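Local atomic coordinates of fibrillarin-like rRNA/tRNA 2'-O-methyltransferase (Methanocaldococcus jannaschii, PDB entry 1FBN), a protein that probably uses S-adenosyl-L-methionine to methylate ribose 2'-hydroxyls in rRNA and tRNA at sites chosen by a guide RNA, within box C/D ribonucleoprotein particles. Residues 67-72 with 206-211; 154-159 with 181-186; 35-40 with 50-55. All blocks are in the same frame, centred on the assembly; numbering follows the deposited sequence.

Contact 1 of 3, residues 67-72 with 206-211; sequences LKVMPI and KIVDEV
The carboxylate of D209 reaches from its strand to the backbone of the 67-72 loop, where OD2 accepts hydrogen bonds from two successive amides. K68 N lies 2.8 Å from D209 OD2 and uses the oxygen's syn lone pair, on the side of OD1. V69 N, at 2.9 Å from the same OD2, comes in nearly along the C-O axis. Both bonds are moderately bent, with N-H...O angles of 153° and 156°. Together they fix one carboxylate oxygen against the loop, whose two N-H groups converge on it.

Apolar groups of L67, V69 and V211 lie beside these bonds. L67 CD1 sits against the carboxylate, 3.3 Å from D209 OD2. L67 CG is anti to its backbone N (chi1 -178°); CD1 also meets V211 CG2 at 3.8 Å. The same V211 methyl lies against L67 CA. V69 runs past D209 in the opposite direction, its CG2 close to the CB and OD2 of the aspartate. The V69 and V208 side chains cross at about a right angle, V69 CG1 touching V208 CG2 at 4.0 Å. An alanine in place of D209 would probably leave the N-H groups of K68 and V69 without their shared acceptor and the loop less firmly tied to the strand.

Further out, D209 OD1 takes a weak bond from E210 N. L67 and V69 lean on M175 and Y173 of strand 172-179, so the loop also rests on the sheet. V208 and D209 both face V224 in a classic beta bulge. This bulge lies in strand 205-212, one of the two edge strands, next to antiparallel 220-227 in the seven-stranded mixed sheet of the Rossmann-like methyltransferase fold.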
loop_
_atom_site.group_PDB
_atom_site.type_symbol
_atom_site.label_atom_id
_atom_site.label_comp_id
_atom_site.label_asym_id
_atom_site.label_seq_id
_atom_site.Cartn_x
_atom_site.Cartn_y
_atom_site.Cartn_z
ATOM N N LEU A 67 -1.018 0.943 -12.654
ATOM C CA LEU A 67 -2.068 0.306 -11.859
ATOM C C LEU A 67 -3.412 0.905 -12.281
ATOM O O LEU A 67 -3.548 2.129 -12.358
ATOM C CB LEU A 67 -1.842 0.577 -10.368
ATOM C CG LEU A 67 -2.833 -0.055 -9.390
ATOM C CD1 LEU A 67 -2.638 -1.557 -9.369
ATOM C CD2 LEU A 67 -2.639 0.508 -8.000
ATOM N N LYS A 68 -4.386 0.044 -12.582
ATOM C CA LYS A 68 -5.720 0.495 -13.001
ATOM C C LYS A 68 -6.785 0.297 -11.922
ATOM O O LYS A 68 -7.798 1.002 -11.903
ATOM C CB LYS A 68 -6.157 -0.214 -14.290
ATOM C CG LYS A 68 -5.216 -0.020 -15.469
ATOM C CD LYS A 68 -5.053 1.445 -15.826
ATOM C CE LYS A 68 -3.991 1.615 -16.889
ATOM N NZ LYS A 68 -3.682 3.044 -17.129
ATOM N N VAL A 69 -6.566 -0.675 -11.042
ATOM C CA VAL A 69 -7.503 -0.962 -9.962
ATOM C C VAL A 69 -6.921 -0.489 -8.629
ATOM O O VAL A 69 -5.983 -1.092 -8.105
ATOM C CB VAL A 69 -7.812 -2.484 -9.858
ATOM C CG1 VAL A 69 -8.902 -2.737 -8.823
ATOM C CG2 VAL A 69 -8.221 -3.038 -11.214
HETATM N N MSE A 70 -7.441 0.623 -8.118
HETATM C CA MSE A 70 -6.999 1.167 -6.835
HETATM C C MSE A 70 -8.233 1.222 -5.940
HETATM O O MSE A 70 -9.028 2.163 -6.010
HETATM C CB MSE A 70 -6.378 2.558 -7.012
HETATM C CG MSE A 70 -6.020 3.254 -5.701
HETATM SE SE MSE A 70 -4.974 2.265 -4.624
HETATM C CE MSE A 70 -4.260 3.560 -3.629
ATOM N N PRO A 71 -8.426 0.181 -5.112
ATOM C CA PRO A 71 -9.552 0.037 -4.183
ATOM C C PRO A 71 -9.569 0.920 -2.930
ATOM O O PRO A 71 -10.611 1.061 -2.293
ATOM C CB PRO A 71 -9.500 -1.446 -3.833
ATOM C CG PRO A 71 -8.036 -1.728 -3.834
ATOM C CD PRO A 71 -7.564 -1.016 -5.077
ATOM N N ILE A 72 -8.431 1.503 -2.568
ATOM C CA ILE A 72 -8.369 2.358 -1.389
ATOM C C ILE A 72 -9.084 3.678 -1.659
ATOM O O ILE A 72 -8.658 4.463 -2.501
ATOM C CB ILE A 72 -6.905 2.619 -0.953
ATOM C CG1 ILE A 72 -6.238 1.293 -0.569
ATOM C CG2 ILE A 72 -6.861 3.611 0.217
ATOM C CD1 ILE A 72 -4.764 1.402 -0.233
ATOM N N LYS A 206 -9.480 -13.340 -6.762
ATOM C CA LYS A 206 -9.661 -13.279 -8.210
ATOM C C LYS A 206 -8.741 -12.120 -8.578
ATOM O O LYS A 206 -8.985 -10.981 -8.180
ATOM C CB LYS A 206 -11.112 -12.960 -8.587
ATOM C CG LYS A 206 -11.347 -12.864 -10.096
ATOM C CD LYS A 206 -12.824 -12.658 -10.432
ATOM C CE LYS A 206 -13.038 -12.310 -11.904
ATOM N NZ LYS A 206 -12.716 -13.446 -12.821
ATOM N N ILE A 207 -7.647 -12.427 -9.269
ATOM C CA ILE A 207 -6.671 -11.405 -9.645
ATOM C C ILE A 207 -7.204 -10.440 -10.704
ATOM O O ILE A 207 -7.512 -10.847 -11.828
ATOM C CB ILE A 207 -5.344 -12.046 -10.118
ATOM C CG1 ILE A 207 -4.803 -13.005 -9.042
ATOM C CG2 ILE A 207 -4.324 -10.961 -10.459
ATOM C CD1 ILE A 207 -4.530 -12.370 -7.679
ATOM N N VAL A 208 -7.306 -9.162 -10.330
ATOM C CA VAL A 208 -7.824 -8.124 -11.222
ATOM C C VAL A 208 -6.790 -7.132 -11.748
ATOM O O VAL A 208 -7.094 -6.335 -12.633
ATOM C CB VAL A 208 -9.018 -7.346 -10.584
ATOM C CG1 VAL A 208 -10.192 -8.294 -10.351
ATOM C CG2 VAL A 208 -8.600 -6.672 -9.282
ATOM N N ASP A 209 -5.580 -7.169 -11.193
ATOM C CA ASP A 209 -4.502 -6.291 -11.646
ATOM C C ASP A 209 -3.157 -6.902 -11.281
ATOM O O ASP A 209 -3.040 -7.667 -10.316
ATOM C CB ASP A 209 -4.631 -4.884 -11.049
ATOM C CG ASP A 209 -4.079 -3.794 -11.974
ATOM O OD1 ASP A 209 -3.182 -4.078 -12.796
ATOM O OD2 ASP A 209 -4.546 -2.641 -11.884
ATOM N N GLU A 210 -2.151 -6.579 -12.085
ATOM C CA GLU A 210 -0.798 -7.082 -11.898
ATOM C C GLU A 210 0.135 -6.053 -12.528
ATOM O O GLU A 210 0.064 -5.794 -13.731
ATOM C CB GLU A 210 -0.654 -8.438 -12.587
ATOM C CG GLU A 210 0.651 -9.155 -12.305
ATOM C CD GLU A 210 0.751 -10.504 -13.005
ATOM O OE1 GLU A 210 -0.276 -11.212 -13.110
ATOM O OE2 GLU A 210 1.868 -10.857 -13.444
ATOM N N VAL A 211 0.995 -5.455 -11.704
ATOM C CA VAL A 211 1.911 -4.419 -12.168
ATOM C C VAL A 211 3.382 -4.682 -11.858
ATOM O O VAL A 211 3.774 -4.839 -10.698
ATOM C CB VAL A 211 1.541 -3.029 -11.560
ATOM C CG1 VAL A 211 2.392 -1.928 -12.177
ATOM C CG2 VAL A 211 0.068 -2.724 -11.759
#

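Contact 2 of 3, residues 154-159 with 181-186; sequences PNQAEI and RSIDVT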
loop_
_atom_site.group_PDB
_atom_site.type_symbol
_atom_site.label_atom_id
_atom_site.label_comp_id
_atom_site.label_asym_id
_atom_site.label_seq_id
_atom_site.Cartn_x
_atom_site.Cartn_y
_atom_site.Cartn_z
ATOM N N PRO A 154 8.873 -15.926 2.342
ATOM C CA PRO A 154 8.410 -17.073 1.559
ATOM C C PRO A 154 6.927 -17.370 1.757
ATOM O O PRO A 154 6.276 -17.909 0.866
ATOM C CB PRO A 154 9.260 -18.221 2.106
ATOM C CG PRO A 154 10.510 -17.546 2.555
ATOM C CD PRO A 154 9.970 -16.323 3.240
ATOM N N ASN A 155 6.402 -17.021 2.929
ATOM C CA ASN A 155 4.998 -17.266 3.258
ATOM C C ASN A 155 4.090 -16.034 3.130
ATOM O O ASN A 155 2.967 -16.033 3.640
ATOM C CB ASN A 155 4.892 -17.843 4.679
ATOM C CG ASN A 155 5.367 -16.865 5.757
ATOM O OD1 ASN A 155 6.093 -15.912 5.477
ATOM N ND2 ASN A 155 4.954 -17.107 6.998
ATOM N N GLN A 156 4.557 -15.001 2.433
ATOM C CA GLN A 156 3.772 -13.777 2.271
ATOM C C GLN A 156 2.375 -14.000 1.691
ATOM O O GLN A 156 1.418 -13.364 2.129
ATOM C CB GLN A 156 4.545 -12.738 1.458
ATOM C CG GLN A 156 4.895 -13.159 0.049
ATOM C CD GLN A 156 5.832 -12.177 -0.612
ATOM O OE1 GLN A 156 5.418 -11.095 -1.025
ATOM N NE2 GLN A 156 7.106 -12.536 -0.697
ATOM N N ALA A 157 2.244 -14.925 0.742
ATOM C CA ALA A 157 0.939 -15.205 0.145
ATOM C C ALA A 157 -0.034 -15.814 1.159
ATOM O O ALA A 157 -1.161 -15.334 1.293
ATOM C CB ALA A 157 1.075 -16.110 -1.083
ATOM N N GLU A 158 0.402 -16.840 1.890
ATOM C CA GLU A 158 -0.473 -17.472 2.877
ATOM C C GLU A 158 -0.837 -16.477 3.977
ATOM O O GLU A 158 -1.919 -16.563 4.553
ATOM C CB GLU A 158 0.151 -18.742 3.476
ATOM C CG GLU A 158 1.269 -18.495 4.479
ATOM C CD GLU A 158 1.502 -19.674 5.416
ATOM O OE1 GLU A 158 0.829 -19.735 6.469
ATOM O OE2 GLU A 158 2.362 -20.531 5.105
ATOM N N ILE A 159 0.056 -15.526 4.249
ATOM C CA ILE A 159 -0.212 -14.508 5.263
ATOM C C ILE A 159 -1.375 -13.624 4.805
ATOM O O ILE A 159 -2.246 -13.291 5.605
ATOM C CB ILE A 159 1.032 -13.623 5.575
ATOM C CG1 ILE A 159 2.068 -14.412 6.381
ATOM C CG2 ILE A 159 0.620 -12.380 6.368
ATOM C CD1 ILE A 159 3.333 -13.625 6.671
ATOM N N ARG A 181 12.510 -12.952 -5.380
ATOM C CA ARG A 181 13.680 -13.522 -4.723
ATOM C C ARG A 181 13.520 -13.804 -3.227
ATOM O O ARG A 181 14.339 -14.516 -2.645
ATOM C CB ARG A 181 14.904 -12.643 -4.971
ATOM C CG ARG A 181 15.355 -12.576 -6.427
ATOM C CD ARG A 181 16.256 -13.736 -6.817
ATOM N NE ARG A 181 15.516 -14.980 -6.974
ATOM C CZ ARG A 181 15.418 -15.659 -8.116
ATOM N NH1 ARG A 181 16.018 -15.224 -9.218
ATOM N NH2 ARG A 181 14.702 -16.770 -8.157
ATOM N N SER A 182 12.484 -13.247 -2.600
ATOM C CA SER A 182 12.249 -13.494 -1.175
ATOM C C SER A 182 11.534 -14.835 -0.980
ATOM O O SER A 182 11.424 -15.337 0.139
ATOM C CB SER A 182 11.433 -12.361 -0.537
ATOM O OG SER A 182 10.076 -12.383 -0.949
ATOM N N ILE A 183 11.056 -15.405 -2.085
ATOM C CA ILE A 183 10.349 -16.681 -2.085
ATOM C C ILE A 183 11.241 -17.816 -2.587
ATOM O O ILE A 183 11.244 -18.913 -2.025
ATOM C CB ILE A 183 9.078 -16.578 -2.956
ATOM C CG1 ILE A 183 8.087 -15.626 -2.281
ATOM C CG2 ILE A 183 8.457 -17.954 -3.193
ATOM C CD1 ILE A 183 7.024 -15.118 -3.189
ATOM N N ASP A 184 12.032 -17.531 -3.616
ATOM C CA ASP A 184 12.918 -18.529 -4.202
ATOM C C ASP A 184 14.117 -17.824 -4.840
ATOM O O ASP A 184 13.953 -16.824 -5.535
ATOM C CB ASP A 184 12.141 -19.322 -5.257
ATOM C CG ASP A 184 12.787 -20.644 -5.596
ATOM O OD1 ASP A 184 13.854 -20.649 -6.239
ATOM O OD2 ASP A 184 12.207 -21.688 -5.239
ATOM N N VAL A 185 15.320 -18.343 -4.591
ATOM C CA VAL A 185 16.545 -17.756 -5.142
ATOM C C VAL A 185 17.085 -18.474 -6.385
ATOM O O VAL A 185 18.089 -18.051 -6.963
ATOM C CB VAL A 185 17.675 -17.699 -4.081
ATOM C CG1 VAL A 185 17.265 -16.811 -2.918
ATOM C CG2 VAL A 185 18.022 -19.100 -3.591
ATOM N N THR A 186 16.407 -19.535 -6.812
ATOM C CA THR A 186 16.849 -20.303 -7.969
ATOM C C THR A 186 15.908 -20.203 -9.166
ATOM O O THR A 186 16.354 -19.964 -10.288
ATOM C CB THR A 186 17.021 -21.799 -7.610
ATOM O OG1 THR A 186 17.816 -21.920 -6.421
ATOM C CG2 THR A 186 17.707 -22.547 -8.751
#
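P154 and I183 bring the two backbones together, their CA atoms 4.1 Å apart, just before helix 156-167 begins. The proline ring lies against the carbonyl of S182, with P154 CG 3.4 Å from S182 O and CD only slightly farther. I183 CG1 packs against P154 CA, and its CD1 extends to the amide end of Q156, 3.6 Å from Q156 NE2. The Q156 and I183 side chains cross at about a right angle.

Q156 starts with CG between the backbone N and the carbonyl carbon (chi1 61°), then runs extended toward the 181-186 loop. Its NE2 is hydrogen-bonded to Q153 O and lies 3.0 Å from S182 OG. S182 OG is also hydrogen-bonded to K179 O.

The helix start and the 181-186 loop follow strands 144-149 and 172-179, parallel neighbours in the methyltransferase's Rossmann-like sheet. Q153, directly ahead of P154, belongs to the predicted S-adenosyl-L-methionine site, so the contact joins the edge of that site to the next loop along the sheet.

Q156 is buried, its side chain touching V151, E149 of strand 144-149 and I178 of strand 172-179. I183 meets I178 as well. Helix 189-203 packs nearby: both I183 and A157 touch Q196. Within the loop, R181 holds D184 O side-on through NE and NH2.

Contact 3 of 3, residues 35-40 with 50-55; sequences KVYDEK and RIWNPN
E39 and R50 form the buried salt bridge of this contact, with R50 NH1 3.0 Å from E39 OE2. The oxygen lies at the edge of the guanidinium, nearly in its plane, but the donor stands 56° out of the carboxylate plane. From the opposite face V36 N donates to the same OE2 at 2.7 Å, so one oxygen is held between a charged and a backbone donor. E39 OE1 is buried with no polar partner in the model. The E39 side chain starts nearly eclipsed, with CG almost over the backbone N (chi1 3°), and CG stands 3.2 Å above the Y37 ring plane, toward its rim. That ring stands 87° from the plane of the R50 guanidinium, and N53 CB lies at its edge.

R50 has further partners: NH2 reaches D94 in a salt bridge and S90 OG in a hydrogen bond, while R121 NH2 lies near NE. The acidic groups of E39 and D94 probably offset this like charge. V36 CG2 comes within 3.5 Å of R50 NH1, obliquely to the guanidinium.

On the backbone, I51 N donates to K40 O at 2.9 Å, almost straight. A water completes the pairing, accepting from K40 N and donating to I51 O at 3.0 Å. Beyond the strand, N53 OD1 takes both N and ND2 of N55, the first closing an Asx turn.

The K40-I51 bond continues the pairing of the antiparallel hairpin of strands 41-44 and 47-51, at one side of the five-stranded N-terminal sheet. Y37 touches T87, a predicted S-adenosyl-L-methionine-binding residue, so the preceding loop borders that site.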
loop_
_atom_site.group_PDB
_atom_site.type_symbol
_atom_site.label_atom_id
_atom_site.label_comp_id
_atom_site.label_asym_id
_atom_site.label_seq_id
_atom_site.Cartn_x
_atom_site.Cartn_y
_atom_site.Cartn_z
ATOM N N LYS A 35 6.704 17.279 6.742
ATOM C CA LYS A 35 7.262 16.406 5.725
ATOM C C LYS A 35 7.612 15.111 6.453
ATOM O O LYS A 35 8.343 15.124 7.448
ATOM C CB LYS A 35 8.509 17.016 5.082
ATOM C CG LYS A 35 8.207 18.142 4.112
ATOM C CD LYS A 35 9.440 18.535 3.322
ATOM C CE LYS A 35 9.133 19.654 2.339
ATOM N NZ LYS A 35 10.314 19.967 1.490
ATOM N N VAL A 36 7.022 14.011 6.000
ATOM C CA VAL A 36 7.258 12.704 6.602
ATOM C C VAL A 36 8.651 12.174 6.272
ATOM O O VAL A 36 9.380 11.740 7.166
ATOM C CB VAL A 36 6.188 11.680 6.141
ATOM C CG1 VAL A 36 6.483 10.296 6.712
ATOM C CG2 VAL A 36 4.808 12.143 6.573
ATOM N N TYR A 37 9.026 12.247 4.997
ATOM C CA TYR A 37 10.324 11.750 4.539
ATOM C C TYR A 37 11.039 12.691 3.565
ATOM O O TYR A 37 11.678 12.249 2.607
ATOM C CB TYR A 37 10.156 10.356 3.914
ATOM C CG TYR A 37 9.245 10.299 2.698
ATOM C CD1 TYR A 37 7.854 10.362 2.830
ATOM C CD2 TYR A 37 9.780 10.154 1.415
ATOM C CE1 TYR A 37 7.019 10.278 1.708
ATOM C CE2 TYR A 37 8.958 10.068 0.291
ATOM C CZ TYR A 37 7.582 10.129 0.441
ATOM O OH TYR A 37 6.785 10.038 -0.678
ATOM N N ASP A 38 10.937 13.989 3.837
ATOM C CA ASP A 38 11.553 15.032 3.017
ATOM C C ASP A 38 11.073 15.001 1.559
ATOM O O ASP A 38 11.841 15.228 0.622
ATOM C CB ASP A 38 13.087 14.954 3.106
ATOM C CG ASP A 38 13.766 16.286 2.794
ATOM O OD1 ASP A 38 13.502 17.278 3.513
ATOM O OD2 ASP A 38 14.565 16.336 1.833
ATOM N N GLU A 39 9.788 14.716 1.382
ATOM C CA GLU A 39 9.176 14.676 0.056
ATOM C C GLU A 39 8.924 16.105 -0.410
ATOM O O GLU A 39 8.864 17.021 0.409
ATOM C CB GLU A 39 7.843 13.920 0.101
ATOM C CG GLU A 39 7.416 13.438 1.494
ATOM C CD GLU A 39 6.703 14.484 2.325
ATOM O OE1 GLU A 39 6.610 15.646 1.887
ATOM O OE2 GLU A 39 6.213 14.138 3.418
ATOM N N LYS A 40 8.801 16.302 -1.718
ATOM C CA LYS A 40 8.531 17.637 -2.244
ATOM C C LYS A 40 7.052 17.976 -2.042
ATOM O O LYS A 40 6.201 17.086 -2.060
ATOM C CB LYS A 40 8.941 17.735 -3.720
ATOM C CG LYS A 40 10.456 17.671 -3.930
ATOM C CD LYS A 40 11.155 18.833 -3.213
ATOM C CE LYS A 40 12.649 18.597 -3.044
ATOM N NZ LYS A 40 13.350 18.414 -4.341
ATOM N N ARG A 50 1.540 16.327 -1.283
ATOM C CA ARG A 50 2.815 15.660 -1.049
ATOM C C ARG A 50 3.198 14.772 -2.220
ATOM O O ARG A 50 2.493 13.810 -2.529
ATOM C CB ARG A 50 2.758 14.811 0.223
ATOM C CG ARG A 50 2.470 15.580 1.491
ATOM C CD ARG A 50 2.917 14.778 2.700
ATOM N NE ARG A 50 2.155 13.549 2.831
ATOM C CZ ARG A 50 2.675 12.346 3.060
ATOM N NH1 ARG A 50 3.984 12.172 3.192
ATOM N NH2 ARG A 50 1.866 11.305 3.159
ATOM N N ILE A 51 4.315 15.094 -2.867
ATOM C CA ILE A 51 4.799 14.309 -3.997
ATOM C C ILE A 51 5.122 12.902 -3.499
ATOM O O ILE A 51 5.953 12.718 -2.612
ATOM C CB ILE A 51 6.045 14.962 -4.646
ATOM C CG1 ILE A 51 5.677 16.334 -5.228
ATOM C CG2 ILE A 51 6.636 14.059 -5.718
ATOM C CD1 ILE A 51 4.544 16.319 -6.243
ATOM N N TRP A 52 4.410 11.930 -4.059
ATOM C CA TRP A 52 4.528 10.514 -3.708
ATOM C C TRP A 52 5.630 9.834 -4.530
ATOM O O TRP A 52 5.392 9.373 -5.645
ATOM C CB TRP A 52 3.168 9.862 -3.969
ATOM C CG TRP A 52 2.897 8.564 -3.275
ATOM C CD1 TRP A 52 3.763 7.821 -2.518
ATOM C CD2 TRP A 52 1.662 7.840 -3.300
ATOM N NE1 TRP A 52 3.139 6.675 -2.076
ATOM C CE2 TRP A 52 1.849 6.663 -2.541
ATOM C CE3 TRP A 52 0.412 8.074 -3.894
ATOM C CZ2 TRP A 52 0.831 5.718 -2.360
ATOM C CZ3 TRP A 52 -0.602 7.134 -3.713
ATOM C CH2 TRP A 52 -0.383 5.970 -2.951
ATOM N N ASN A 53 6.822 9.748 -3.949
ATOM C CA ASN A 53 7.993 9.165 -4.607
ATOM C C ASN A 53 7.931 7.646 -4.851
ATOM O O ASN A 53 7.947 6.857 -3.904
ATOM C CB ASN A 53 9.248 9.522 -3.795
ATOM C CG ASN A 53 10.549 9.282 -4.557
ATOM O OD1 ASN A 53 10.588 8.572 -5.562
ATOM N ND2 ASN A 53 11.627 9.883 -4.069
ATOM N N PRO A 54 7.887 7.220 -6.130
ATOM C CA PRO A 54 7.832 5.802 -6.509
ATOM C C PRO A 54 9.104 5.033 -6.152
ATOM O O PRO A 54 9.093 3.808 -6.075
ATOM C CB PRO A 54 7.618 5.862 -8.022
ATOM C CG PRO A 54 8.273 7.146 -8.412
ATOM C CD PRO A 54 7.810 8.076 -7.327
ATOM N N ASN A 55 10.204 5.756 -5.961
ATOM C CA ASN A 55 11.477 5.141 -5.589
ATOM C C ASN A 55 11.489 4.814 -4.096
ATOM O O ASN A 55 12.332 4.053 -3.623
ATOM C CB ASN A 55 12.639 6.087 -5.902
ATOM C CG ASN A 55 12.800 6.345 -7.381
ATOM O OD1 ASN A 55 13.245 5.474 -8.127
ATOM N ND2 ASN A 55 12.446 7.551 -7.815
HETATM O O HOH W 1 8.843 13.448 -3.074
#

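Overall arrangement
All three contacts are partly buried, and none touches another. Contact 2 lies farthest from the chain centre, with one buried residue among its four touching ones; contact 3 has three among eight, including the E39-R50 pair. Contacts 1 and 2 belong to the Rossmann-like sheet: strand 172-179 lies beneath the loop of contact 1 and leads into the second segment of contact 2. Contact 3 sits on the separate antiparallel sheet. Their chemistry follows their places. At the sheet's edge, contact 1 sets a carboxylate on loop amides among aliphatic groups. Contact 2 joins the start of a helix to a loop mainly by packing. Contact 3 depends on buried charge and hairpin pairing. Contacts 2 and 3 border different parts of the predicted cofactor site.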